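PDB 4PVA: GH62 hydrolase, which is an alpha-L-arabinofuranosidase of glycoside hydrolase family 62 that probably releases arabinose side chains from arabinoxylan during breakdown of plant cell walls. Local coordinates for residues F143-I152 with F200-I209; L116-A124 with Y160-C168. All coordinates share one frame; numbering follows the deposited sequence.

Contact 1: residues F143-I152 with F200-I209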
loop_
_atom_site.group_PDB
_atom_site.type_symbol
_atom_site.label_atom_id
_atom_site.label_comp_id
_atom_site.label_asym_id
_atom_site.label_seq_id
_atom_site.Cartn_x
_atom_site.Cartn_y
_atom_site.Cartn_z
ATOM N N PHE A 143 1.748 -11.464 12.537
ATOM C CA PHE A 143 2.692 -12.305 11.819
ATOM C C PHE A 143 3.902 -12.700 12.660
ATOM O O PHE A 143 4.567 -13.673 12.311
ATOM C CB PHE A 143 3.177 -11.629 10.513
ATOM C CG PHE A 143 2.147 -11.581 9.427
ATOM C CD1 PHE A 143 1.878 -12.689 8.673
ATOM C CD2 PHE A 143 1.468 -10.393 9.118
ATOM C CE1 PHE A 143 0.973 -12.658 7.651
ATOM C CE2 PHE A 143 0.547 -10.358 8.106
ATOM C CZ PHE A 143 0.297 -11.483 7.362
ATOM N N TYR A 144 4.249 -11.900 13.657
ATOM C CA TYR A 144 5.412 -12.125 14.510
ATOM C C TYR A 144 4.918 -12.315 15.929
ATOM O O TYR A 144 4.768 -11.358 16.661
ATOM C CB TYR A 144 6.412 -10.979 14.421
ATOM C CG TYR A 144 6.919 -10.708 13.001
ATOM C CD1 TYR A 144 8.008 -11.401 12.481
ATOM C CD2 TYR A 144 6.318 -9.743 12.201
ATOM C CE1 TYR A 144 8.497 -11.120 11.218
ATOM C CE2 TYR A 144 6.786 -9.459 10.927
ATOM C CZ TYR A 144 7.887 -10.146 10.460
ATOM O OH TYR A 144 8.399 -9.804 9.213
ATOM N N PRO A 145 4.606 -13.573 16.311
ATOM C CA PRO A 145 3.948 -13.834 17.608
ATOM C C PRO A 145 4.697 -13.309 18.832
ATOM O O PRO A 145 4.056 -13.009 19.853
ATOM C CB PRO A 145 3.844 -15.351 17.635
ATOM C CG PRO A 145 3.874 -15.774 16.231
ATOM C CD PRO A 145 4.792 -14.812 15.541
ATOM N N ASN A 146 6.013 -13.201 18.782
ATOM C CA ASN A 146 6.770 -12.736 19.954
ATOM C C ASN A 146 6.976 -11.246 19.979
ATOM O O ASN A 146 7.549 -10.749 20.951
ATOM C CB ASN A 146 8.103 -13.463 20.053
ATOM C CG ASN A 146 7.904 -14.934 20.252
ATOM O OD1 ASN A 146 7.102 -15.333 21.099
ATOM N ND2 ASN A 146 8.539 -15.737 19.427
ATOM N N GLY A 147 6.526 -10.523 18.951
ATOM C CA GLY A 147 6.722 -9.076 18.942
ATOM C C GLY A 147 7.692 -8.594 17.878
ATOM O O GLY A 147 8.037 -9.303 16.904
HETATM N N MSE A 148 8.168 -7.370 18.051
HETATM C CA MSE A 148 9.016 -6.751 17.047
HETATM C C MSE A 148 10.304 -7.558 16.929
HETATM O O MSE A 148 11.013 -7.783 17.920
HETATM C CB MSE A 148 9.357 -5.316 17.435
HETATM C CG MSE A 148 10.195 -4.696 16.330
HETATM SE SE MSE A 148 10.712 -2.847 16.745
HETATM C CE MSE A 148 8.960 -2.016 16.878
ATOM N N PRO A 149 10.665 -7.982 15.709
ATOM C CA PRO A 149 11.938 -8.685 15.517
ATOM C C PRO A 149 13.145 -7.892 15.987
ATOM O O PRO A 149 13.205 -6.669 15.883
ATOM C CB PRO A 149 11.988 -8.856 14.010
ATOM C CG PRO A 149 10.567 -8.936 13.603
ATOM C CD PRO A 149 9.865 -7.949 14.481
ATOM N N LYS A 150 14.147 -8.631 16.471
ATOM C CA LYS A 150 15.398 -8.054 16.910
ATOM C C LYS A 150 16.028 -7.125 15.884
ATOM O O LYS A 150 16.476 -6.042 16.214
ATOM C CB LYS A 150 16.390 -9.168 17.227
ATOM C CG LYS A 150 17.697 -8.625 17.763
ATOM C CD LYS A 150 18.581 -9.754 18.257
ATOM C CE LYS A 150 19.763 -9.216 19.016
ATOM N NZ LYS A 150 20.667 -8.446 18.145
ATOM N N ILE A 151 16.084 -7.527 14.613
ATOM C CA ILE A 151 16.777 -6.716 13.621
ATOM C C ILE A 151 16.087 -5.361 13.448
ATOM O O ILE A 151 16.724 -4.359 13.192
ATOM C CB ILE A 151 16.921 -7.456 12.280
ATOM C CG1 ILE A 151 17.910 -6.714 11.387
ATOM C CG2 ILE A 151 15.601 -7.648 11.576
ATOM C CD1 ILE A 151 18.323 -7.517 10.153
ATOM N N ILE A 152 14.772 -5.344 13.579
ATOM C CA ILE A 152 14.010 -4.108 13.436
ATOM C C ILE A 152 14.214 -3.258 14.715
ATOM O O ILE A 152 14.544 -2.083 14.624
ATOM C CB ILE A 152 12.528 -4.362 13.142
ATOM C CG1 ILE A 152 12.427 -5.168 11.866
ATOM C CG2 ILE A 152 11.780 -3.048 12.981
ATOM C CD1 ILE A 152 11.019 -5.411 11.389
ATOM N N PHE A 200 1.582 -20.159 5.314
ATOM C CA PHE A 200 1.012 -18.815 5.430
ATOM C C PHE A 200 -0.347 -18.858 6.118
ATOM O O PHE A 200 -1.169 -19.653 5.696
ATOM C CB PHE A 200 0.879 -18.206 4.043
ATOM C CG PHE A 200 0.379 -16.796 4.062
ATOM C CD1 PHE A 200 1.313 -15.731 4.170
ATOM C CD2 PHE A 200 -0.976 -16.509 4.066
ATOM C CE1 PHE A 200 0.858 -14.424 4.254
ATOM C CE2 PHE A 200 -1.418 -15.199 4.133
ATOM C CZ PHE A 200 -0.490 -14.171 4.234
ATOM N N PRO A 201 -0.616 -17.993 7.084
ATOM C CA PRO A 201 0.176 -16.835 7.538
ATOM C C PRO A 201 1.212 -17.124 8.592
ATOM O O PRO A 201 1.838 -16.184 9.085
ATOM C CB PRO A 201 -0.887 -15.895 8.099
ATOM C CG PRO A 201 -1.950 -16.858 8.612
ATOM C CD PRO A 201 -1.984 -17.968 7.635
ATOM N N ARG A 202 1.386 -18.395 8.986
ATOM C CA ARG A 202 2.351 -18.757 10.010
ATOM C C ARG A 202 3.770 -18.881 9.470
ATOM O O ARG A 202 3.933 -19.093 8.286
ATOM C CB ARG A 202 1.968 -20.091 10.700
ATOM C CG ARG A 202 0.588 -20.078 11.302
ATOM C CD ARG A 202 0.295 -21.458 11.910
ATOM N NE ARG A 202 -1.068 -21.614 12.336
ATOM C CZ ARG A 202 -1.557 -21.081 13.451
ATOM N NH1 ARG A 202 -0.767 -20.402 14.277
ATOM N NH2 ARG A 202 -2.839 -21.286 13.752
ATOM N N GLY A 203 4.750 -18.781 10.353
ATOM C CA GLY A 203 6.114 -19.129 10.071
ATOM C C GLY A 203 6.974 -18.045 9.462
ATOM O O GLY A 203 8.053 -18.347 8.995
HETATM N N MSE A 204 6.555 -16.777 9.510
HETATM C CA MSE A 204 7.404 -15.695 8.940
HETATM C C MSE A 204 8.761 -15.680 9.612
HETATM O O MSE A 204 8.874 -15.692 10.828
HETATM C CB MSE A 204 6.750 -14.305 9.069
HETATM C CG MSE A 204 5.581 -14.099 8.141
HETATM SE SE MSE A 204 6.224 -14.016 6.289
HETATM C CE MSE A 204 4.474 -13.854 5.430
ATOM N N SER A 205 9.804 -15.692 8.812
ATOM C CA SER A 205 11.177 -15.727 9.263
ATOM C C SER A 205 11.625 -14.419 9.925
ATOM O O SER A 205 10.942 -13.389 9.836
ATOM C CB SER A 205 12.076 -15.956 8.051
ATOM O OG SER A 205 11.913 -14.882 7.121
ATOM N N GLU A 206 12.800 -14.424 10.527
ATOM C CA GLU A 206 13.394 -13.171 11.006
ATOM C C GLU A 206 13.607 -12.313 9.772
ATOM O O GLU A 206 14.037 -12.795 8.738
ATOM C CB GLU A 206 14.741 -13.409 11.704
ATOM C CG GLU A 206 15.480 -12.152 12.175
ATOM C CD GLU A 206 14.895 -11.484 13.418
ATOM O OE1 GLU A 206 15.392 -10.328 13.777
ATOM O OE2 GLU A 206 13.969 -12.166 14.005
ATOM N N PRO A 207 13.291 -11.022 9.851
ATOM C CA PRO A 207 13.473 -10.201 8.654
ATOM C C PRO A 207 14.923 -10.013 8.301
ATOM O O PRO A 207 15.807 -10.094 9.154
ATOM C CB PRO A 207 12.858 -8.844 9.040
ATOM C CG PRO A 207 12.074 -9.099 10.294
ATOM C CD PRO A 207 12.684 -10.268 10.961
ATOM N N GLU A 208 15.147 -9.730 7.026
ATOM C CA GLU A 208 16.443 -9.285 6.504
ATOM C C GLU A 208 16.262 -7.864 5.980
ATOM O O GLU A 208 15.182 -7.520 5.455
ATOM C CB GLU A 208 16.890 -10.244 5.391
ATOM C CG GLU A 208 17.176 -11.647 5.968
ATOM C CD GLU A 208 17.568 -12.702 4.947
ATOM O OE1 GLU A 208 17.390 -12.462 3.747
ATOM O OE2 GLU A 208 18.046 -13.794 5.367
ATOM N N ILE A 209 17.296 -7.045 6.064
ATOM C CA ILE A 209 17.293 -5.741 5.427
ATOM C C ILE A 209 17.574 -5.943 3.949
ATOM O O ILE A 209 18.654 -6.453 3.601
ATOM C CB ILE A 209 18.344 -4.802 6.069
ATOM C CG1 ILE A 209 17.966 -4.498 7.522
ATOM C CG2 ILE A 209 18.436 -3.523 5.253
ATOM C CD1 ILE A 209 19.028 -3.785 8.331
HETATM O O HOH W 1 4.073 -15.723 10.591
HETATM O O HOH W 2 6.832 -15.409 12.752
#
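Phe143 presses the CD1-CE1 side of its ring into the bend formed by Phe200, Pro201 and Met204, where the loop leaving strand 141-142 packs on the loop leading into strand 208-212, between neighbouring sheets of the probable propeller. Phe143 CE1 lies 3.8 Å from Pro201 CB, the two side chains crossing at about a right angle, while the carbonyl O of Pro201 comes up to the ring edge near its plane. The side chain of Met204, a selenomethionine here, runs alongside in the same direction, CG 4.0 Å from Phe143 CD1. Phe200 adds an oblique aromatic neighbour, the planes at 48°. With Phe143 cut back to an alanine, a gap between Pro201 and Met204 would be likely, and the Phe200 ring would probably lose this neighbour.

Two waters bridge the backbones, both donating to Phe143 O; one also bridges to Pro201 O and Met204 N, the other to Met204 O.

Farther along, Pro207 packs tightly against Pro149, with Pro207 CD only 3.4 Å from Pro149 CB. Ile151 lays CG2 against Pro207 CB at 3.9 Å, and because CG1 stands anti to the backbone N (chi1 -167°), CD1 extends to Ile209. Glu206, in one of its two modelled conformers, accepts a hydrogen bond at OE1 from Ile151 N (3.0 Å, 161°).

In this conformer the carboxylate faces the first turn of helix 150-155 and would probably complement its positive end.

Contact 2: residues L116-A124 with Y160-C168. With PO4 (phosphate ion), chain C.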
loop_
_atom_site.group_PDB
_atom_site.type_symbol
_atom_site.label_atom_id
_atom_site.label_comp_id
_atom_site.label_asym_id
_atom_site.label_seq_id
_atom_site.Cartn_x
_atom_site.Cartn_y
_atom_site.Cartn_z
ATOM N N LEU A 116 -6.674 -8.896 4.989
ATOM C CA LEU A 116 -6.375 -7.481 5.148
ATOM C C LEU A 116 -5.130 -7.420 6.008
ATOM O O LEU A 116 -5.150 -7.864 7.163
ATOM C CB LEU A 116 -7.547 -6.727 5.793
ATOM C CG LEU A 116 -7.494 -5.225 5.687
ATOM C CD1 LEU A 116 -7.743 -4.811 4.247
ATOM C CD2 LEU A 116 -8.481 -4.570 6.624
ATOM N N VAL A 117 -4.012 -7.000 5.437
ATOM C CA VAL A 117 -2.742 -6.894 6.116
ATOM C C VAL A 117 -2.544 -5.435 6.498
ATOM O O VAL A 117 -2.750 -4.543 5.653
ATOM C CB VAL A 117 -1.608 -7.410 5.200
ATOM C CG1 VAL A 117 -0.230 -7.072 5.715
ATOM C CG2 VAL A 117 -1.765 -8.902 4.992
ATOM N N TYR A 118 -2.157 -5.142 7.720
ATOM C CA TYR A 118 -2.067 -3.779 8.203
ATOM C C TYR A 118 -1.163 -3.750 9.425
ATOM O O TYR A 118 -0.605 -4.790 9.837
ATOM C CB TYR A 118 -3.469 -3.209 8.501
ATOM C CG TYR A 118 -4.312 -4.034 9.442
ATOM C CD1 TYR A 118 -5.099 -5.060 8.963
ATOM C CD2 TYR A 118 -4.306 -3.799 10.820
ATOM C CE1 TYR A 118 -5.888 -5.833 9.800
ATOM C CE2 TYR A 118 -5.048 -4.594 11.683
ATOM C CZ TYR A 118 -5.839 -5.602 11.156
ATOM O OH TYR A 118 -6.604 -6.388 12.042
ATOM N N GLN A 119 -1.032 -2.599 10.056
ATOM C CA GLN A 119 -0.239 -2.446 11.241
ATOM C C GLN A 119 -1.101 -2.129 12.441
ATOM O O GLN A 119 -2.080 -1.372 12.336
ATOM C CB GLN A 119 0.805 -1.381 11.066
ATOM C CG GLN A 119 0.256 0.040 11.027
ATOM C CD GLN A 119 1.125 0.971 10.232
ATOM O OE1 GLN A 119 1.568 0.607 9.138
ATOM N NE2 GLN A 119 1.306 2.184 10.688
ATOM N N ASN A 120 -0.732 -2.679 13.596
ATOM C CA ASN A 120 -1.406 -2.357 14.839
ATOM C C ASN A 120 -0.401 -2.189 15.960
ATOM O O ASN A 120 -0.743 -2.411 17.130
ATOM C CB ASN A 120 -2.421 -3.450 15.194
ATOM C CG ASN A 120 -1.753 -4.739 15.654
ATOM O OD1 ASN A 120 -0.564 -4.950 15.436
ATOM N ND2 ASN A 120 -2.523 -5.605 16.288
ATOM N N GLY A 121 0.818 -1.788 15.635
ATOM C CA GLY A 121 1.954 -1.903 16.508
ATOM C C GLY A 121 2.861 -3.057 16.088
ATOM O O GLY A 121 4.071 -2.995 16.339
ATOM N N ASN A 122 2.305 -4.084 15.438
ATOM C CA ASN A 122 3.028 -5.211 14.845
ATOM C C ASN A 122 2.473 -5.340 13.457
ATOM O O ASN A 122 1.534 -4.625 13.070
ATOM C CB ASN A 122 2.696 -6.494 15.696
ATOM C CG ASN A 122 3.574 -7.766 15.454
ATOM O OD1 ASN A 122 4.165 -8.036 14.410
ATOM N ND2 ASN A 122 3.624 -8.619 16.530
ATOM N N ALA A 123 3.006 -6.268 12.701
ATOM C CA ALA A 123 2.445 -6.672 11.430
ATOM C C ALA A 123 1.246 -7.561 11.661
ATOM O O ALA A 123 1.390 -8.627 12.285
ATOM C CB ALA A 123 3.505 -7.400 10.602
ATOM N N ALA A 124 0.070 -7.148 11.234
ATOM C CA ALA A 124 -1.157 -7.798 11.583
ATOM C C ALA A 124 -1.966 -8.172 10.363
ATOM O O ALA A 124 -1.744 -7.663 9.264
ATOM C CB ALA A 124 -1.972 -6.914 12.497
ATOM N N TYR A 160 9.528 4.122 13.387
ATOM C CA TYR A 160 8.273 3.452 13.679
ATOM C C TYR A 160 8.154 2.315 12.678
ATOM O O TYR A 160 8.438 2.504 11.505
ATOM C CB TYR A 160 7.099 4.395 13.439
ATOM C CG TYR A 160 7.164 5.680 14.237
ATOM C CD1 TYR A 160 6.916 5.695 15.591
ATOM C CD2 TYR A 160 7.549 6.858 13.626
ATOM C CE1 TYR A 160 7.010 6.889 16.323
ATOM C CE2 TYR A 160 7.631 8.047 14.326
ATOM C CZ TYR A 160 7.373 8.045 15.666
ATOM O OH TYR A 160 7.468 9.253 16.349
ATOM N N TRP A 161 7.727 1.152 13.154
ATOM C CA TRP A 161 7.619 -0.044 12.333
ATOM C C TRP A 161 6.267 0.002 11.652
ATOM O O TRP A 161 5.227 -0.153 12.307
ATOM C CB TRP A 161 7.762 -1.286 13.193
ATOM C CG TRP A 161 7.746 -2.558 12.442
ATOM C CD1 TRP A 161 8.092 -2.776 11.138
ATOM C CD2 TRP A 161 7.379 -3.817 12.972
ATOM N NE1 TRP A 161 7.943 -4.100 10.816
ATOM C CE2 TRP A 161 7.533 -4.766 11.943
ATOM C CE3 TRP A 161 6.916 -4.252 14.236
ATOM C CZ2 TRP A 161 7.250 -6.120 12.132
ATOM C CZ3 TRP A 161 6.668 -5.583 14.409
ATOM C CH2 TRP A 161 6.822 -6.500 13.373
ATOM N N VAL A 162 6.259 0.168 10.329
ATOM C CA VAL A 162 5.050 0.539 9.600
ATOM C C VAL A 162 5.029 -0.097 8.206
ATOM O O VAL A 162 6.066 -0.529 7.664
ATOM C CB VAL A 162 4.927 2.092 9.442
ATOM C CG1 VAL A 162 4.853 2.779 10.782
ATOM C CG2 VAL A 162 6.083 2.671 8.635
ATOM N N ASP A 163 3.843 -0.074 7.603
ATOM C CA ASP A 163 3.633 -0.261 6.176
ATOM C C ASP A 163 3.938 -1.657 5.712
ATOM O O ASP A 163 4.924 -1.936 4.979
ATOM C CB ASP A 163 4.377 0.804 5.372
ATOM C CG ASP A 163 3.859 2.177 5.661
ATOM O OD1 ASP A 163 2.900 2.332 6.463
ATOM O OD2 ASP A 163 4.354 3.157 5.110
HETATM N N MSE A 164 3.040 -2.563 6.080
HETATM C CA MSE A 164 3.220 -3.993 5.860
HETATM C C MSE A 164 2.683 -4.408 4.508
HETATM O O MSE A 164 1.580 -3.996 4.090
HETATM C CB MSE A 164 2.436 -4.726 6.971
HETATM C CG MSE A 164 2.579 -4.201 8.383
HETATM SE SE MSE A 164 4.455 -4.252 8.903
HETATM C CE MSE A 164 4.260 -3.292 10.613
ATOM N N TRP A 165 3.431 -5.246 3.792
ATOM C CA TRP A 165 3.052 -5.665 2.440
ATOM C C TRP A 165 3.371 -7.128 2.217
ATOM O O TRP A 165 4.541 -7.519 2.340
ATOM C CB TRP A 165 3.830 -4.824 1.400
ATOM C CG TRP A 165 3.459 -5.140 -0.004
ATOM C CD1 TRP A 165 3.970 -6.116 -0.812
ATOM C CD2 TRP A 165 2.474 -4.470 -0.767
ATOM N NE1 TRP A 165 3.345 -6.100 -2.035
ATOM C CE2 TRP A 165 2.409 -5.104 -2.016
ATOM C CE3 TRP A 165 1.612 -3.410 -0.510
ATOM C CZ2 TRP A 165 1.566 -4.677 -3.020
ATOM C CZ3 TRP A 165 0.745 -3.010 -1.510
ATOM C CH2 TRP A 165 0.731 -3.637 -2.734
ATOM N N VAL A 166 2.381 -7.929 1.855
ATOM C CA VAL A 166 2.603 -9.319 1.478
ATOM C C VAL A 166 2.555 -9.492 -0.037
ATOM O O VAL A 166 1.699 -8.930 -0.723
ATOM C CB VAL A 166 1.539 -10.246 2.126
ATOM C CG1 VAL A 166 1.542 -11.658 1.557
ATOM C CG2 VAL A 166 1.719 -10.250 3.622
ATOM N N VAL A 167 3.463 -10.314 -0.548
ATOM C CA VAL A 167 3.407 -10.778 -1.923
ATOM C C VAL A 167 3.958 -12.186 -1.991
ATOM O O VAL A 167 4.978 -12.490 -1.389
ATOM C CB VAL A 167 4.120 -9.796 -2.892
ATOM C CG1 VAL A 167 5.557 -9.560 -2.465
ATOM C CG2 VAL A 167 4.059 -10.307 -4.334
ATOM N N CYS A 168 3.271 -13.036 -2.735
ATOM C CA CYS A 168 3.627 -14.447 -2.857
ATOM C C CYS A 168 4.027 -14.765 -4.274
ATOM O O CYS A 168 3.436 -14.243 -5.208
ATOM C CB CYS A 168 2.452 -15.348 -2.434
ATOM S SG CYS A 168 1.725 -14.899 -0.837
HETATM P P PO4 C . -4.909 -5.240 19.524
HETATM O O1 PO4 C . -4.491 -4.619 18.198
HETATM O O2 PO4 C . -4.115 -4.673 20.722
HETATM O O3 PO4 C . -4.575 -6.692 19.423
HETATM O O4 PO4 C . -6.429 -5.143 19.641
HETATM O O HOH W 3 0.732 -1.488 7.423
HETATM O O HOH W 4 2.650 -0.325 13.788
#
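Two neighbouring blades of the five-bladed beta-propeller expected of this family meet here: the hairpin of strands 113-119 and 123-128 faces strand 162-168, the first strand of the next sheet. The segments 116-119 and 162-168 run roughly antiparallel (157°), 6.0 Å apart at closest approach, and join through side chains rather than by sheet pairing.

Met164, a selenomethionine in this model, fills the middle. Bent at chi2, it brings SE to 3.7 Å from Ala123 CB and lays its CE methyl over a face of the Trp161 indole, offset toward the rim. Val117 CG1 packs on Met164 CB at 3.8 Å, and Val117 CG2 continues the apolar seam to Val166.

Trp161 also lies beside the Asn122 amide, whose OD1 is 3.2 Å from Trp161 CH2; the indole NE1 is hydrogen-bonded to Ser183 OG. In the turn of the hairpin, Asn120 makes an Asx turn to Asn122 N and offers ND2 to a phosphate probably carried over from crystallisation, which Arg100 also binds. A second such phosphate, about 5 Å from the Asp163 side chain, may mark a pocket.

Gln119 supplies the direct polar link: its OE1, gripped by a water shared with Met164 N as well, accepts from Asp163 N at 2.8 Å, nearly straight at 172°, the donor tilted 30° from the amide plane.

In the fold
From the N terminus, the hairpin segment 116-124 comes first, then 143-152, which follows strand 141-142, the last of the same sheet. The chain passes through helix 150-155 into 160-168, where contact 2 closes its loop back onto the hairpin. It then builds strands 178-184 and 189-196 before 200-209 returns to 143-152 in contact 1 and runs into strand 208-212, the last of that sheet. The two closures thus cross. Both tie the sheet of 101-142 and its exit loop to that of 162-212, contact 2 at the first strand, contact 1 at the periphery. They touch directly: Phe143 N reaches Ala123 O at 2.9 Å, a probable hydrogen bond, and Tyr144 packs on Trp161.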